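ESAT-6/WXG100 secretion system protein (Streptococcus gallolyticus, PDB 7JQE) is EsaA, a subunit of the bacterial type VIIb secretion system, whose extracellular region probably supports the export of toxins and other proteins across the cell envelope. Local coordinates at the interface of chains A and B. Numbering follows the deposited sequence. Chains: chain A/B, ESAT-6/WXG100 secretion system protein.

Contact 1: the interface of chains A and B. Residues chain A 217, 222-223, 227, 231, 406, 409-410, 413; chain B 217, 222-223, 227, 231, 406, 409-410, 413.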
ATOM      1  N   LEU A 217      13.870  21.966  -4.971  1.00 53.82           N
ATOM      2  CA  LEU A 217      14.403  20.935  -4.087  1.00 52.14           C
ATOM      3  C   LEU A 217      15.597  20.226  -4.708  1.00 56.79           C
ATOM      4  O   LEU A 217      16.487  19.756  -3.989  1.00 61.13           O
ATOM      5  CB  LEU A 217      13.312  19.923  -3.739  1.00 51.03           C
ATOM      6  CG  LEU A 217      12.171  20.360  -2.818  1.00 51.60           C
ATOM      7  CD1 LEU A 217      11.234  19.179  -2.548  1.00 50.74           C
ATOM      8  CD2 LEU A 217      12.713  20.924  -1.516  1.00 45.80           C
ATOM      9  N   ALA A 222      18.343  18.792  -2.063  1.00 53.60           N
ATOM     10  CA  ALA A 222      17.458  18.231  -1.054  1.00 53.90           C
ATOM     11  C   ALA A 222      16.677  17.019  -1.546  1.00 51.97           C
ATOM     12  O   ALA A 222      16.028  16.353  -0.734  1.00 52.86           O
ATOM     13  CB  ALA A 222      16.484  19.307  -0.556  1.00 56.09           C
HETATM   14  N   MSE A 223      16.734  16.713  -2.838  0.78 44.82           N
HETATM   15  CA  MSE A 223      16.038  15.563  -3.399  0.78 49.02           C
HETATM   16  C   MSE A 223      16.743  15.075  -4.660  0.78 53.07           C
HETATM   17  O   MSE A 223      17.116  15.870  -5.519  0.78 51.74           O
HETATM   18  CB  MSE A 223      14.578  15.918  -3.705  0.78 47.89           C
HETATM   19  CG  MSE A 223      13.735  14.753  -4.207  0.78 62.26           C
HETATM   20 SE   MSE A 223      11.826  15.184  -4.355  0.78 72.66          SE
HETATM   21  CE  MSE A 223      11.366  15.236  -2.460  0.78 66.75           C
ATOM     22  N   GLU A 227      14.168  10.227  -7.020  1.00 63.12           N
ATOM     23  CA  GLU A 227      13.025  10.526  -6.162  1.00 65.69           C
ATOM     24  C   GLU A 227      11.992  11.361  -6.905  1.00 64.53           C
ATOM     25  O   GLU A 227      10.784  11.133  -6.773  1.00 69.56           O
ATOM     26  CB  GLU A 227      13.487  11.242  -4.890  1.00 68.66           C
ATOM     27  CG  GLU A 227      14.189  10.339  -3.881  1.00 87.11           C
ATOM     28  CD  GLU A 227      14.977  11.117  -2.829  1.00 99.98           C
ATOM     29  OE1 GLU A 227      15.834  11.945  -3.206  1.00 95.86           O
ATOM     30  OE2 GLU A 227      14.738  10.902  -1.622  1.00105.49           O
ATOM     31  N   TYR A 231       8.095  10.027  -7.691  1.00 60.91           N
ATOM     32  CA  TYR A 231       6.908  10.773  -7.283  1.00 47.74           C
ATOM     33  C   TYR A 231       6.061  11.160  -8.485  1.00 44.48           C
ATOM     34  O   TYR A 231       4.834  11.261  -8.377  1.00 51.40           O
ATOM     35  CB  TYR A 231       7.302  12.017  -6.484  1.00 52.51           C
ATOM     36  CG  TYR A 231       7.715  11.726  -5.055  1.00 55.07           C
ATOM     37  CD1 TYR A 231       9.010  11.982  -4.615  1.00 54.43           C
ATOM     38  CD2 TYR A 231       6.809  11.194  -4.148  1.00 52.47           C
ATOM     39  CE1 TYR A 231       9.389  11.713  -3.308  1.00 54.90           C
ATOM     40  CE2 TYR A 231       7.175  10.921  -2.842  1.00 47.91           C
ATOM     41  CZ  TYR A 231       8.464  11.180  -2.427  1.00 60.63           C
ATOM     42  OH  TYR A 231       8.827  10.910  -1.126  1.00 69.18           O
ATOM     43  N   LEU A 406       8.529  22.676   5.067  1.00 56.42           N
ATOM     44  CA  LEU A 406       8.946  21.280   5.115  1.00 48.93           C
ATOM     45  C   LEU A 406       7.871  20.394   5.732  1.00 49.97           C
ATOM     46  O   LEU A 406       7.566  19.317   5.208  1.00 47.63           O
ATOM     47  CB  LEU A 406      10.260  21.159   5.883  1.00 52.43           C
ATOM     48  CG  LEU A 406      11.094  19.912   5.604  1.00 59.95           C
ATOM     49  CD1 LEU A 406      11.162  19.643   4.110  1.00 55.74           C
ATOM     50  CD2 LEU A 406      12.491  20.087   6.180  1.00 63.42           C
ATOM     51  N   ILE A 409       5.382  19.680   3.232  1.00 51.86           N
ATOM     52  CA  ILE A 409       5.874  18.824   2.159  1.00 51.77           C
ATOM     53  C   ILE A 409       5.950  17.374   2.620  1.00 53.03           C
ATOM     54  O   ILE A 409       5.632  16.452   1.861  1.00 62.60           O
ATOM     55  CB  ILE A 409       7.233  19.335   1.657  1.00 44.96           C
ATOM     56  CG1 ILE A 409       7.055  20.648   0.896  1.00 43.61           C
ATOM     57  CG2 ILE A 409       7.915  18.288   0.789  1.00 35.83           C
ATOM     58  CD1 ILE A 409       8.358  21.420   0.725  1.00 52.34           C
ATOM     59  N   PHE A 410       6.386  17.146   3.860  1.00 47.47           N
ATOM     60  CA  PHE A 410       6.412  15.791   4.399  1.00 45.45           C
ATOM     61  C   PHE A 410       5.021  15.168   4.359  1.00 52.81           C
ATOM     62  O   PHE A 410       4.842  14.045   3.876  1.00 49.89           O
ATOM     63  CB  PHE A 410       6.947  15.808   5.831  1.00 35.50           C
ATOM     64  CG  PHE A 410       8.441  15.873   5.930  1.00 47.17           C
ATOM     65  CD1 PHE A 410       9.242  15.164   5.053  1.00 47.44           C
ATOM     66  CD2 PHE A 410       9.049  16.646   6.914  1.00 52.95           C
ATOM     67  CE1 PHE A 410      10.625  15.219   5.156  1.00 54.35           C
ATOM     68  CE2 PHE A 410      10.428  16.710   7.021  1.00 47.26           C
ATOM     69  CZ  PHE A 410      11.218  15.995   6.141  1.00 54.73           C
ATOM     70  N   LEU A 413       3.894  14.403   0.647  1.00 44.80           N
ATOM     71  CA  LEU A 413       4.602  13.262   0.084  1.00 45.76           C
ATOM     72  C   LEU A 413       4.172  11.965   0.755  1.00 45.41           C
ATOM     73  O   LEU A 413       4.124  10.917   0.106  1.00 47.13           O
ATOM     74  CB  LEU A 413       6.112  13.459   0.210  1.00 38.68           C
ATOM     75  CG  LEU A 413       6.685  14.607  -0.634  1.00 50.07           C
ATOM     76  CD1 LEU A 413       8.209  14.669  -0.543  1.00 47.63           C
ATOM     77  CD2 LEU A 413       6.224  14.499  -2.091  1.00 44.96           C
TER
ATOM     78  N   LEU B 217      13.825  17.579  14.123  1.00 53.82           N
ATOM     79  CA  LEU B 217      12.881  18.023  13.103  1.00 52.14           C
ATOM     80  C   LEU B 217      11.671  18.711  13.719  1.00 56.79           C
ATOM     81  O   LEU B 217      11.071  19.595  13.096  1.00 61.13           O
ATOM     82  CB  LEU B 217      12.433  16.839  12.247  1.00 51.03           C
ATOM     83  CG  LEU B 217      13.439  16.208  11.281  1.00 51.60           C
ATOM     84  CD1 LEU B 217      12.767  15.091  10.479  1.00 50.74           C
ATOM     85  CD2 LEU B 217      14.026  17.257  10.353  1.00 45.80           C
ATOM     86  N   ALA B 222       9.925  21.571  11.404  1.00 53.60           N
ATOM     87  CA  ALA B 222       9.950  20.905  10.111  1.00 53.90           C
ATOM     88  C   ALA B 222       9.032  19.691  10.042  1.00 51.97           C
ATOM     89  O   ALA B 222       8.835  19.149   8.950  1.00 52.86           O
ATOM     90  CB  ALA B 222      11.386  20.489   9.766  1.00 56.09           C
HETATM   91  N   MSE B 223       8.462  19.265  11.165  0.78 44.82           N
HETATM   92  CA  MSE B 223       7.556  18.126  11.196  0.78 49.02           C
HETATM   93  C   MSE B 223       6.591  18.244  12.371  0.78 53.07           C
HETATM   94  O   MSE B 223       6.995  18.559  13.487  0.78 51.74           O
HETATM   95  CB  MSE B 223       8.345  16.815  11.281  0.78 47.89           C
HETATM   96  CG  MSE B 223       7.491  15.556  11.222  0.78 62.26           C
HETATM   97 SE   MSE B 223       8.547  13.906  11.088  0.78 72.66          SE
HETATM   98  CE  MSE B 223       9.160  14.072   9.243  0.78 66.75           C
ATOM     99  N   GLU B 227       2.637  13.769  12.573  1.00 63.12           N
ATOM    100  CA  GLU B 227       3.504  13.077  11.624  1.00 65.69           C
ATOM    101  C   GLU B 227       4.483  12.164  12.350  1.00 64.53           C
ATOM    102  O   GLU B 227       4.744  11.040  11.905  1.00 69.56           O
ATOM    103  CB  GLU B 227       4.252  14.088  10.752  1.00 68.66           C
ATOM    104  CG  GLU B 227       3.390  14.761   9.690  1.00 87.11           C
ATOM    105  CD  GLU B 227       4.029  16.021   9.110  1.00 99.98           C
ATOM    106  OE1 GLU B 227       4.388  16.930   9.888  1.00 95.86           O
ATOM    107  OE2 GLU B 227       4.175  16.103   7.872  1.00105.49           O
ATOM    108  N   TYR B 231       4.529   7.999  11.862  1.00 60.91           N
ATOM    109  CA  TYR B 231       5.724   7.265  11.457  1.00 47.74           C
ATOM    110  C   TYR B 231       6.131   6.251  12.514  1.00 44.48           C
ATOM    111  O   TYR B 231       6.694   5.199  12.187  1.00 51.40           O
ATOM    112  CB  TYR B 231       6.877   8.229  11.170  1.00 52.51           C
ATOM    113  CG  TYR B 231       6.762   8.946   9.840  1.00 55.07           C
ATOM    114  CD1 TYR B 231       6.614  10.329   9.778  1.00 54.43           C
ATOM    115  CD2 TYR B 231       6.801   8.239   8.646  1.00 52.47           C
ATOM    116  CE1 TYR B 231       6.507  10.984   8.561  1.00 54.90           C
ATOM    117  CE2 TYR B 231       6.693   8.882   7.425  1.00 47.91           C
ATOM    118  CZ  TYR B 231       6.546  10.252   7.387  1.00 60.63           C
ATOM    119  OH  TYR B 231       6.441  10.892   6.172  1.00 69.18           O
ATOM    120  N   LEU B 406      18.524  15.953   3.873  1.00 56.42           N
ATOM    121  CA  LEU B 406      17.115  15.934   3.498  1.00 48.93           C
ATOM    122  C   LEU B 406      16.834  14.881   2.432  1.00 49.97           C
ATOM    123  O   LEU B 406      15.858  14.130   2.533  1.00 47.63           O
ATOM    124  CB  LEU B 406      16.688  17.320   3.022  1.00 52.43           C
ATOM    125  CG  LEU B 406      15.193  17.624   3.083  1.00 59.95           C
ATOM    126  CD1 LEU B 406      14.611  17.158   4.407  1.00 55.74           C
ATOM    127  CD2 LEU B 406      14.964  19.116   2.893  1.00 63.42           C
ATOM    128  N   ILE B 409      16.569  11.663   4.022  1.00 51.86           N
ATOM    129  CA  ILE B 409      15.387  11.535   4.867  1.00 51.77           C
ATOM    130  C   ILE B 409      14.141  11.314   4.019  1.00 53.03           C
ATOM    131  O   ILE B 409      13.261  10.526   4.383  1.00 62.60           O
ATOM    132  CB  ILE B 409      15.250  12.768   5.773  1.00 44.96           C
ATOM    133  CG1 ILE B 409      16.346  12.766   6.837  1.00 43.61           C
ATOM    134  CG2 ILE B 409      13.869  12.817   6.410  1.00 35.83           C
ATOM    135  CD1 ILE B 409      16.535  14.125   7.502  1.00 52.34           C
ATOM    136  N   PHE B 410      14.035  12.014   2.889  1.00 47.47           N
ATOM    137  CA  PHE B 410      12.910  11.799   1.986  1.00 45.45           C
ATOM    138  C   PHE B 410      12.843  10.340   1.544  1.00 52.81           C
ATOM    139  O   PHE B 410      11.788   9.702   1.620  1.00 49.89           O
ATOM    140  CB  PHE B 410      13.031  12.719   0.771  1.00 35.50           C
ATOM    141  CG  PHE B 410      12.566  14.123   1.012  1.00 47.17           C
ATOM    142  CD1 PHE B 410      11.447  14.377   1.784  1.00 47.44           C
ATOM    143  CD2 PHE B 410      13.251  15.197   0.456  1.00 52.95           C
ATOM    144  CE1 PHE B 410      11.013  15.679   1.995  1.00 54.35           C
ATOM    145  CE2 PHE B 410      12.830  16.499   0.665  1.00 47.26           C
ATOM    146  CZ  PHE B 410      11.708  16.741   1.435  1.00 54.73           C
ATOM    147  N   LEU B 413      11.781   7.980   4.533  1.00 44.80           N
ATOM    148  CA  LEU B 413      10.370   8.117   4.864  1.00 45.76           C
ATOM    149  C   LEU B 413       9.491   7.544   3.760  1.00 45.41           C
ATOM    150  O   LEU B 413       8.422   6.997   4.040  1.00 47.13           O
ATOM    151  CB  LEU B 413      10.025   9.582   5.122  1.00 38.68           C
ATOM    152  CG  LEU B 413      10.680  10.188   6.373  1.00 50.07           C
ATOM    153  CD1 LEU B 413      10.199  11.616   6.626  1.00 47.63           C
ATOM    154  CD2 LEU B 413      10.443   9.301   7.599  1.00 44.96           C
TER

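Contact 2: the interface of chains A and B. Residues chain A 122-123, 126, 130, 475, 479, 482; chain B 122-123, 126, 130, 475, 479, 482.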
ATOM      1  N   GLU A 122     -38.625 -45.093 -17.407  1.00 99.16           N
ATOM      2  CA  GLU A 122     -38.384 -44.197 -16.282  1.00 89.63           C
ATOM      3  C   GLU A 122     -36.941 -44.292 -15.806  1.00 92.87           C
ATOM      4  O   GLU A 122     -36.327 -43.278 -15.450  1.00 94.29           O
ATOM      5  CB  GLU A 122     -39.346 -44.516 -15.140  1.00 90.05           C
ATOM      6  CG  GLU A 122     -40.809 -44.273 -15.472  1.00 97.24           C
ATOM      7  CD  GLU A 122     -41.145 -42.799 -15.577  1.00109.59           C
ATOM      8  OE1 GLU A 122     -40.315 -41.964 -15.154  1.00110.89           O
ATOM      9  OE2 GLU A 122     -42.241 -42.473 -16.081  1.00116.14           O
ATOM     10  N   VAL A 123     -36.381 -45.504 -15.795  1.00 88.52           N
ATOM     11  CA  VAL A 123     -34.993 -45.669 -15.374  1.00 83.60           C
ATOM     12  C   VAL A 123     -34.045 -45.062 -16.400  1.00 82.83           C
ATOM     13  O   VAL A 123     -32.990 -44.525 -16.044  1.00 83.97           O
ATOM     14  CB  VAL A 123     -34.678 -47.154 -15.128  1.00 86.44           C
ATOM     15  CG1 VAL A 123     -33.196 -47.332 -14.844  1.00 76.42           C
ATOM     16  CG2 VAL A 123     -35.516 -47.692 -13.977  1.00 78.91           C
ATOM     17  N   THR A 126     -33.953 -41.167 -15.728  1.00 74.50           N
ATOM     18  CA  THR A 126     -33.152 -40.739 -14.586  1.00 78.38           C
ATOM     19  C   THR A 126     -31.670 -40.969 -14.834  1.00 73.13           C
ATOM     20  O   THR A 126     -30.835 -40.193 -14.360  1.00 78.01           O
ATOM     21  CB  THR A 126     -33.591 -41.471 -13.316  1.00 79.31           C
ATOM     22  OG1 THR A 126     -33.073 -42.805 -13.331  1.00 89.43           O
ATOM     23  CG2 THR A 126     -35.104 -41.522 -13.223  1.00 73.92           C
ATOM     24  N   VAL A 130     -28.733 -38.121 -14.518  1.00 66.07           N
ATOM     25  CA  VAL A 130     -27.463 -38.345 -13.832  1.00 65.37           C
ATOM     26  C   VAL A 130     -26.297 -37.994 -14.748  1.00 66.42           C
ATOM     27  O   VAL A 130     -25.292 -37.422 -14.307  1.00 76.57           O
ATOM     28  CB  VAL A 130     -27.371 -39.795 -13.320  1.00 71.85           C
ATOM     29  CG1 VAL A 130     -25.929 -40.163 -13.009  1.00 62.05           C
ATOM     30  CG2 VAL A 130     -28.243 -39.978 -12.083  1.00 63.31           C
ATOM     31  N   LEU A 475     -22.457 -43.967 -10.199  1.00 67.17           N
ATOM     32  CA  LEU A 475     -23.907 -43.878 -10.340  1.00 67.19           C
ATOM     33  C   LEU A 475     -24.348 -44.322 -11.729  1.00 78.55           C
ATOM     34  O   LEU A 475     -25.272 -45.133 -11.872  1.00 77.14           O
ATOM     35  CB  LEU A 475     -24.381 -42.455 -10.047  1.00 65.59           C
ATOM     36  CG  LEU A 475     -24.322 -42.029  -8.577  1.00 72.68           C
ATOM     37  CD1 LEU A 475     -24.660 -40.547  -8.403  1.00 63.33           C
ATOM     38  CD2 LEU A 475     -25.250 -42.902  -7.741  1.00 67.35           C
ATOM     39  N   LEU A 479     -26.694 -47.648 -12.679  1.00 77.53           N
ATOM     40  CA  LEU A 479     -27.963 -47.469 -13.375  1.00 72.96           C
ATOM     41  C   LEU A 479     -27.974 -48.211 -14.705  1.00 79.82           C
ATOM     42  O   LEU A 479     -28.999 -48.784 -15.092  1.00 81.27           O
ATOM     43  CB  LEU A 479     -28.246 -45.985 -13.584  1.00 71.45           C
ATOM     44  CG  LEU A 479     -28.532 -45.187 -12.313  1.00 77.24           C
ATOM     45  CD1 LEU A 479     -28.237 -43.706 -12.532  1.00 68.63           C
ATOM     46  CD2 LEU A 479     -29.970 -45.392 -11.873  1.00 70.81           C
ATOM     47  N   GLU A 482     -28.444 -51.825 -13.938  1.00 78.62           N
ATOM     48  CA  GLU A 482     -29.820 -52.113 -13.547  1.00 79.10           C
ATOM     49  C   GLU A 482     -30.734 -52.189 -14.764  1.00 91.55           C
ATOM     50  O   GLU A 482     -31.627 -53.045 -14.827  1.00 89.13           O
ATOM     51  CB  GLU A 482     -30.310 -51.059 -12.553  1.00 77.58           C
ATOM     52  CG  GLU A 482     -29.631 -51.148 -11.187  1.00 77.17           C
ATOM     53  CD  GLU A 482     -29.444 -49.794 -10.525  1.00 82.63           C
ATOM     54  OE1 GLU A 482     -29.909 -48.784 -11.087  1.00 84.38           O
ATOM     55  OE2 GLU A 482     -28.823 -49.739  -9.444  1.00 74.92           O
TER
ATOM     56  N   GLU B 122     -30.474 -53.574  -5.428  1.00 99.16           N
ATOM     57  CA  GLU B 122     -29.512 -52.754  -6.156  1.00 89.63           C
ATOM     58  C   GLU B 122     -30.025 -51.330  -6.324  1.00 92.87           C
ATOM     59  O   GLU B 122     -29.255 -50.366  -6.222  1.00 94.29           O
ATOM     60  CB  GLU B 122     -29.211 -53.378  -7.516  1.00 90.05           C
ATOM     61  CG  GLU B 122     -28.527 -54.732  -7.441  1.00 97.24           C
ATOM     62  CD  GLU B 122     -27.089 -54.634  -6.972  1.00109.59           C
ATOM     63  OE1 GLU B 122     -26.547 -53.508  -6.941  1.00110.89           O
ATOM     64  OE2 GLU B 122     -26.500 -55.683  -6.636  1.00116.14           O
ATOM     65  N   VAL B 123     -31.326 -51.176  -6.580  1.00 88.52           N
ATOM     66  CA  VAL B 123     -31.894 -49.840  -6.730  1.00 83.60           C
ATOM     67  C   VAL B 123     -31.905 -49.108  -5.394  1.00 82.83           C
ATOM     68  O   VAL B 123     -31.728 -47.886  -5.343  1.00 83.97           O
ATOM     69  CB  VAL B 123     -33.305 -49.919  -7.338  1.00 86.44           C
ATOM     70  CG1 VAL B 123     -33.947 -48.541  -7.344  1.00 76.42           C
ATOM     71  CG2 VAL B 123     -33.246 -50.493  -8.746  1.00 78.91           C
ATOM     72  N   THR B 126     -28.263 -47.673  -4.832  1.00 74.50           N
ATOM     73  CA  THR B 126     -27.928 -46.478  -5.599  1.00 78.38           C
ATOM     74  C   THR B 126     -28.730 -45.275  -5.125  1.00 73.13           C
ATOM     75  O   THR B 126     -28.230 -44.147  -5.159  1.00 78.01           O
ATOM     76  CB  THR B 126     -28.165 -46.712  -7.092  1.00 79.31           C
ATOM     77  OG1 THR B 126     -29.567 -46.639  -7.369  1.00 89.43           O
ATOM     78  CG2 THR B 126     -27.640 -48.071  -7.511  1.00 73.92           C
ATOM     79  N   VAL B 130     -27.151 -41.675  -3.950  1.00 66.07           N
ATOM     80  CA  VAL B 130     -27.673 -40.383  -4.388  1.00 65.37           C
ATOM     81  C   VAL B 130     -27.972 -39.497  -3.186  1.00 66.42           C
ATOM     82  O   VAL B 130     -27.727 -38.284  -3.214  1.00 76.57           O
ATOM     83  CB  VAL B 130     -28.914 -40.575  -5.280  1.00 71.85           C
ATOM     84  CG1 VAL B 130     -29.708 -39.282  -5.377  1.00 62.05           C
ATOM     85  CG2 VAL B 130     -28.502 -41.049  -6.669  1.00 63.31           C
ATOM     86  N   LEU B 475     -33.836 -36.414  -8.404  1.00 67.17           N
ATOM     87  CA  LEU B 475     -33.256 -37.745  -8.551  1.00 67.19           C
ATOM     88  C   LEU B 475     -33.789 -38.693  -7.483  1.00 78.55           C
ATOM     89  O   LEU B 475     -34.218 -39.814  -7.787  1.00 77.14           O
ATOM     90  CB  LEU B 475     -31.731 -37.668  -8.496  1.00 65.59           C
ATOM     91  CG  LEU B 475     -31.057 -37.047  -9.724  1.00 72.68           C
ATOM     92  CD1 LEU B 475     -29.552 -36.864  -9.512  1.00 63.33           C
ATOM     93  CD2 LEU B 475     -31.335 -37.896 -10.958  1.00 67.35           C
ATOM     94  N   LEU B 479     -36.150 -42.088  -8.089  1.00 77.53           N
ATOM     95  CA  LEU B 479     -35.671 -43.395  -7.654  1.00 72.96           C
ATOM     96  C   LEU B 479     -36.619 -44.022  -6.641  1.00 79.82           C
ATOM     97  O   LEU B 479     -36.847 -45.238  -6.668  1.00 81.27           O
ATOM     98  CB  LEU B 479     -34.266 -43.276  -7.074  1.00 71.45           C
ATOM     99  CG  LEU B 479     -33.170 -42.919  -8.078  1.00 77.24           C
ATOM    100  CD1 LEU B 479     -31.981 -42.279  -7.368  1.00 68.63           C
ATOM    101  CD2 LEU B 479     -32.740 -44.152  -8.851  1.00 70.81           C
ATOM    102  N   GLU B 482     -39.566 -45.287  -8.537  1.00 78.62           N
ATOM    103  CA  GLU B 482     -39.243 -46.502  -9.276  1.00 79.10           C
ATOM    104  C   GLU B 482     -39.234 -47.718  -8.358  1.00 91.55           C
ATOM    105  O   GLU B 482     -39.698 -48.800  -8.743  1.00 89.13           O
ATOM    106  CB  GLU B 482     -37.900 -46.337  -9.988  1.00 77.58           C
ATOM    107  CG  GLU B 482     -37.941 -45.339 -11.144  1.00 77.17           C
ATOM    108  CD  GLU B 482     -36.642 -44.570 -11.314  1.00 82.63           C
ATOM    109  OE1 GLU B 482     -35.674 -44.863 -10.586  1.00 84.38           O
ATOM    110  OE2 GLU B 482     -36.591 -43.667 -12.174  1.00 74.92           O
TER

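Contact 1: the interface of chains A and B
A:Phe410 and B:Phe410 dominate this largely apolar, two-fold patch, burying 132 and 130 Å² against the opposite chain, with A:Leu406 and B:Leu406 next at 28 Å² each. The two phenyl rings, each projecting from helix 396-427, meet across the axis edge to face, their planes 63° apart and their centroids separated by 5.4 Å. The closest approach is tight, A:Phe410 CE1 lying 3.2 Å from B:Phe410 CE1. Each side chain has CG anti to its carbonyl carbon and beside the backbone N (chi1 -81°), which sends the ring out of its own helix against the partner. The ring of A:Phe410 is held there between CD1 of A:Leu406, which lies over one face near the rim, and the selenomethionine methyl CE of B:Met223, which covers the other, 3.8 Å from the centroid of the A:Phe410 ring. B:Met223 reaches that face by crossing the phenylalanine at about a right angle, its chain bent at chi3 (-72°). A:Leu406 and B:Leu406 reach toward each other tip to tip, A:Leu406 CD1 standing 4.0 Å from B:Leu406 CD2. The A:Leu406 methyl CD2 also packs on B:Ala222 CB at 3.8 Å. At the ring edge, in its plane, the backbone carbonyl oxygen of B:Ala222 points at the aromatic rim, its O 3.2 Å from A:Phe410 CD2.

Contact 2: the interface of chains A and B
In this two-fold patch, which hides 361 Å² in total, helix 102-135 of each chain meets helix 462-491 of the other, and the two 462-491 helices meet at the axis. Its apolar part is built from leucine and valine methyls. The branch CD2 of A:Leu475 meets CG2 of B:Val130 at 3.9 Å, the two side chains crossing at about a right angle, and the twin pair repeats this with the chains exchanged. CG of A:Leu475 and CG2 of B:Val130 are each anti to their carbonyl carbons (chi1 -72° for the leucine). Further along the patch, between the two threonine-glutamate contacts, A:Leu479 and B:Leu479 turn their CD2 methyls to one another, a looser approach of 4.3 Å between A:Leu479 CD2 and B:Leu479 CD2.

The polar part contributes no hydrogen bond or salt bridge between the chains. A:Glu482 and B:Glu482 bury the most surface, 52 Å² each. A:Glu482 reaches tip to tip toward B:Thr126, with its carboxylate carbon CD 3.9 Å from the methyl CG2 of B:Thr126. The threonine hydroxyl is occupied within its own helix: in the crowded position between the backbone N and the carbonyl carbon (chi1 77°), A:Thr126 OG1 donates to A:Val123 O at 3.2 Å, from above the carbonyl plane, 33° out of it. This bond may help hold the rotation that turns CG2 of A:Thr126 toward B:Glu482.

Carboxylates that would carry like charge, if both ionised, lie near each other. The oxygens A:Glu122 OE1 and B:Glu482 OE2 are 5.1 Å apart, and B:Glu482 OE2 also lies 3.3 Å from the backbone carbonyl A:Glu122 O. Such surroundings might raise the pKa of B:Glu482. The patch lies along the long helical stalk near the modelled ends of the chains, where helix 102-135 packs beside helix 462-491.

About 75 Å separates the centres of contact 1 and contact 2, which share no residue or helix: contact 1 draws on helices 211-219, 225-244 and 396-427 and the loop bearing A:Ala222 and A:Met223 between the first two, contact 2 on helices 102-135 and 462-491. Both obey the same two-fold relation, so the chains run side by side in an elongated pair. Contact 1 is a largely apolar, phenylalanine-centred patch, whereas contact 2 mixes methyl packing with acidic groups near the modelled ends. Two such patches would hold the chains parallel, in keeping with an extracellular dimer, although the structure alone does not establish its biological state.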